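Local coordinates for putative NADH-flavin reductase (Streptococcus pneumoniae TIGR4, PDB 4R01), which probably acts as an NADH-dependent flavin reductase, binding the nicotinamide dinucleotide through a Rossmann fold, at residues Q181-Y187 with S206-K210. Coordinates in Å, arbitrary orientation, origin at the centre of the assembly. Residues are numbered along the deposited sequence.
Sequences QISYADY and SLLEK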
ATOM      1  N   GLN A 181       9.561   4.721   8.907  1.00 28.37           N
ATOM      2  CA  GLN A 181       9.988   6.105   9.092  1.00 28.53           C
ATOM      3  C   GLN A 181      11.020   6.187  10.207  1.00 27.71           C
ATOM      4  O   GLN A 181      11.075   5.309  11.066  1.00 30.30           O
ATOM      5  CB  GLN A 181       8.797   7.011   9.415  1.00 31.76           C
ATOM      6  CG  GLN A 181       8.136   6.696  10.748  1.00 40.46           C
ATOM      7  CD  GLN A 181       7.057   7.691  11.123  1.00 49.77           C
ATOM      8  OE1 GLN A 181       5.967   7.689  10.554  1.00 50.89           O
ATOM      9  NE2 GLN A 181       7.356   8.546  12.094  1.00 57.21           N
ATOM     10  N   ILE A 182      11.842   7.232  10.186  1.00 25.69           N
ATOM     11  CA  ILE A 182      12.763   7.495  11.289  1.00 27.50           C
ATOM     12  C   ILE A 182      13.272   8.935  11.241  1.00 26.45           C
ATOM     13  O   ILE A 182      13.418   9.523  10.167  1.00 27.35           O
ATOM     14  CB  ILE A 182      13.963   6.510  11.284  1.00 30.07           C
ATOM     15  CG1 ILE A 182      14.673   6.517  12.640  1.00 24.74           C
ATOM     16  CG2 ILE A 182      14.930   6.821  10.145  1.00 28.26           C
ATOM     17  CD1 ILE A 182      15.746   5.460  12.775  1.00 32.85           C
ATOM     18  N   SER A 183      13.516   9.507  12.415  1.00 29.90           N
ATOM     19  CA  SER A 183      14.059  10.856  12.511  1.00 29.34           C
ATOM     20  C   SER A 183      15.570  10.827  12.331  1.00 31.95           C
ATOM     21  O   SER A 183      16.199   9.783  12.505  1.00 31.84           O
ATOM     22  CB  SER A 183      13.703  11.487  13.855  1.00 30.47           C
ATOM     23  OG  SER A 183      14.319  10.783  14.918  1.00 33.43           O
ATOM     24  N   TYR A 184      16.150  11.970  11.979  1.00 34.40           N
ATOM     25  CA  TYR A 184      17.601  12.077  11.876  1.00 31.53           C
ATOM     26  C   TYR A 184      18.240  11.791  13.229  1.00 30.60           C
ATOM     27  O   TYR A 184      19.279  11.137  13.306  1.00 32.29           O
ATOM     28  CB  TYR A 184      18.018  13.458  11.366  1.00 30.48           C
ATOM     29  CG  TYR A 184      17.997  13.595   9.857  1.00 32.28           C
ATOM     30  CD1 TYR A 184      17.141  12.823   9.078  1.00 28.74           C
ATOM     31  CD2 TYR A 184      18.844  14.490   9.208  1.00 30.91           C
ATOM     32  CE1 TYR A 184      17.120  12.945   7.699  1.00 26.86           C
ATOM     33  CE2 TYR A 184      18.833  14.617   7.828  1.00 29.06           C
ATOM     34  CZ  TYR A 184      17.968  13.841   7.079  1.00 30.25           C
ATOM     35  OH  TYR A 184      17.950  13.960   5.706  1.00 32.04           O
ATOM     36  N   ALA A 185      17.598  12.261  14.294  1.00 32.17           N
ATOM     37  CA  ALA A 185      18.095  12.050  15.652  1.00 36.32           C
ATOM     38  C   ALA A 185      18.155  10.565  16.018  1.00 35.81           C
ATOM     39  O   ALA A 185      19.193  10.073  16.461  1.00 36.48           O
ATOM     40  CB  ALA A 185      17.232  12.807  16.650  1.00 37.12           C
ATOM     41  N   ASP A 186      17.047   9.852  15.829  1.00 34.66           N
ATOM     42  CA  ASP A 186      17.005   8.422  16.130  1.00 35.51           C
ATOM     43  C   ASP A 186      17.972   7.630  15.248  1.00 35.55           C
ATOM     44  O   ASP A 186      18.570   6.650  15.695  1.00 35.07           O
ATOM     45  CB  ASP A 186      15.582   7.881  15.970  1.00 34.27           C
ATOM     46  CG  ASP A 186      14.683   8.249  17.138  1.00 37.92           C
ATOM     47  OD1 ASP A 186      15.193   8.338  18.276  1.00 37.34           O
ATOM     48  OD2 ASP A 186      13.469   8.447  16.921  1.00 42.13           O
ATOM     49  N   TYR A 187      18.126   8.067  14.000  1.00 33.44           N
ATOM     50  CA  TYR A 187      19.051   7.437  13.063  1.00 31.34           C
ATOM     51  C   TYR A 187      20.493   7.579  13.544  1.00 35.50           C
ATOM     52  O   TYR A 187      21.273   6.626  13.482  1.00 36.36           O
ATOM     53  CB  TYR A 187      18.890   8.048  11.669  1.00 28.71           C
ATOM     54  CG  TYR A 187      19.873   7.549  10.633  1.00 27.05           C
ATOM     55  CD1 TYR A 187      19.599   6.419   9.874  1.00 26.97           C
ATOM     56  CD2 TYR A 187      21.066   8.223  10.396  1.00 30.84           C
ATOM     57  CE1 TYR A 187      20.493   5.964   8.919  1.00 28.65           C
ATOM     58  CE2 TYR A 187      21.963   7.779   9.448  1.00 32.13           C
ATOM     59  CZ  TYR A 187      21.673   6.650   8.712  1.00 32.80           C
ATOM     60  OH  TYR A 187      22.571   6.210   7.765  1.00 35.84           O
ATOM     61  N   SER A 206      20.045  -1.525   8.250  1.00 33.93           N
ATOM     62  CA  SER A 206      19.002  -0.522   8.063  1.00 31.90           C
ATOM     63  C   SER A 206      18.383  -0.132   9.402  1.00 31.12           C
ATOM     64  O   SER A 206      18.350  -0.933  10.339  1.00 31.20           O
ATOM     65  CB  SER A 206      17.922  -1.035   7.104  1.00 32.24           C
ATOM     66  OG  SER A 206      17.395  -2.272   7.546  1.00 32.58           O
ATOM     67  N   LEU A 207      17.897   1.104   9.486  1.00 30.21           N
ATOM     68  CA  LEU A 207      17.350   1.632  10.731  1.00 30.20           C
ATOM     69  C   LEU A 207      15.938   2.179  10.537  1.00 30.02           C
ATOM     70  O   LEU A 207      15.595   2.646   9.450  1.00 28.87           O
ATOM     71  CB  LEU A 207      18.266   2.724  11.291  1.00 25.23           C
ATOM     72  CG  LEU A 207      19.675   2.269  11.673  1.00 27.22           C
ATOM     73  CD1 LEU A 207      20.556   3.467  12.007  1.00 29.27           C
ATOM     74  CD2 LEU A 207      19.607   1.310  12.846  1.00 29.41           C
ATOM     75  N   LEU A 208      15.124   2.117  11.590  1.00 30.34           N
ATOM     76  CA  LEU A 208      13.747   2.601  11.521  1.00 31.56           C
ATOM     77  C   LEU A 208      13.160   2.768  12.917  1.00 32.58           C
ATOM     78  O   LEU A 208      13.655   2.178  13.873  1.00 32.03           O
ATOM     79  CB  LEU A 208      12.898   1.650  10.662  1.00 36.68           C
ATOM     80  CG  LEU A 208      12.629   0.181  11.031  1.00 45.01           C
ATOM     81  CD1 LEU A 208      11.379   0.005  11.911  1.00 51.42           C
ATOM     82  CD2 LEU A 208      12.592  -0.711   9.787  1.00 46.69           C
ATOM     83  N   GLU A 209      12.117   3.586  13.025  1.00 35.32           N
ATOM     84  CA  GLU A 209      11.529   3.948  14.317  1.00 42.75           C
ATOM     85  C   GLU A 209      10.738   2.803  14.950  1.00 44.84           C
ATOM     86  O   GLU A 209      10.240   1.926  14.245  1.00 39.89           O
ATOM     87  CB  GLU A 209      10.619   5.170  14.157  1.00 43.59           C
ATOM     88  CG  GLU A 209      10.152   5.807  15.457  1.00 48.54           C
ATOM     89  CD  GLU A 209       9.075   6.849  15.232  1.00 54.43           C
ATOM     90  OE1 GLU A 209       8.217   7.029  16.124  1.00 57.58           O
ATOM     91  OE2 GLU A 209       9.081   7.484  14.159  1.00 57.14           O
ATOM     92  N   LYS A 210      10.631   2.840  16.280  1.00 51.45           N
ATOM     93  CA  LYS A 210       9.842   1.897  17.080  1.00 56.47           C
ATOM     94  C   LYS A 210      10.435   0.495  17.065  1.00 56.58           C
ATOM     95  O   LYS A 210      10.517  -0.164  18.104  1.00 58.67           O
ATOM     96  CB  LYS A 210       8.389   1.850  16.598  1.00 59.70           C
ATOM     97  CG  LYS A 210       7.699   3.206  16.563  1.00 66.19           C
ATOM     98  CD  LYS A 210       6.208   3.060  16.314  1.00 72.57           C
ATOM     99  CE  LYS A 210       5.529   4.420  16.221  1.00 74.18           C
ATOM    100  NZ  LYS A 210       5.882   5.131  14.959  1.00 73.43           N
TER
HETATM  101  O   HOH W   1      12.251   8.274  14.557  1.00 45.94           O
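Glu-209, Gln-181 and Leu-207 bury the most surface here, and two hydrogen bonds join the first two. Glu-209 N donates to Gln-181 O (2.8 Å, 156° at the hydrogen), and Gln-181 NE2 donates to Glu-209 OE2 (2.9 Å, 135°), so backbone and side chains both link this pair. The axes of strand segments 181-183 and 206-209 approach to 4.6 Å but cross at 87°, which rules out regular sheet pairing and makes this an orthogonal crossing. A water links Glu-209 only weakly to the start of helix 184-196: water 1 accepts from Ser-183 N (2.8 Å), donates to Asp-186 OD2 (2.7 Å) and, weakly, to Glu-209 OE2 (3.3 Å). Ser-183 is the N-cap, its OG accepting from Asp-186 N at 3.0 Å, while Asp-186 OD1 is held by Gly-163 N. On the apolar side, Leu-207 CB packs 4.0 Å from Ile-182 CD1, and Leu-207 CD1 lies 3.8 Å from Tyr-187 CD1; the Tyr-187 hydroxyl is hydrogen-bonded to Val-149 O. The contact thus joins the main Rossmann-type sheet, where strand 203-209 runs between 145-150 and antiparallel 165-168, to the small parallel pair 154-156/181-183 and the first turn of helix 184-196.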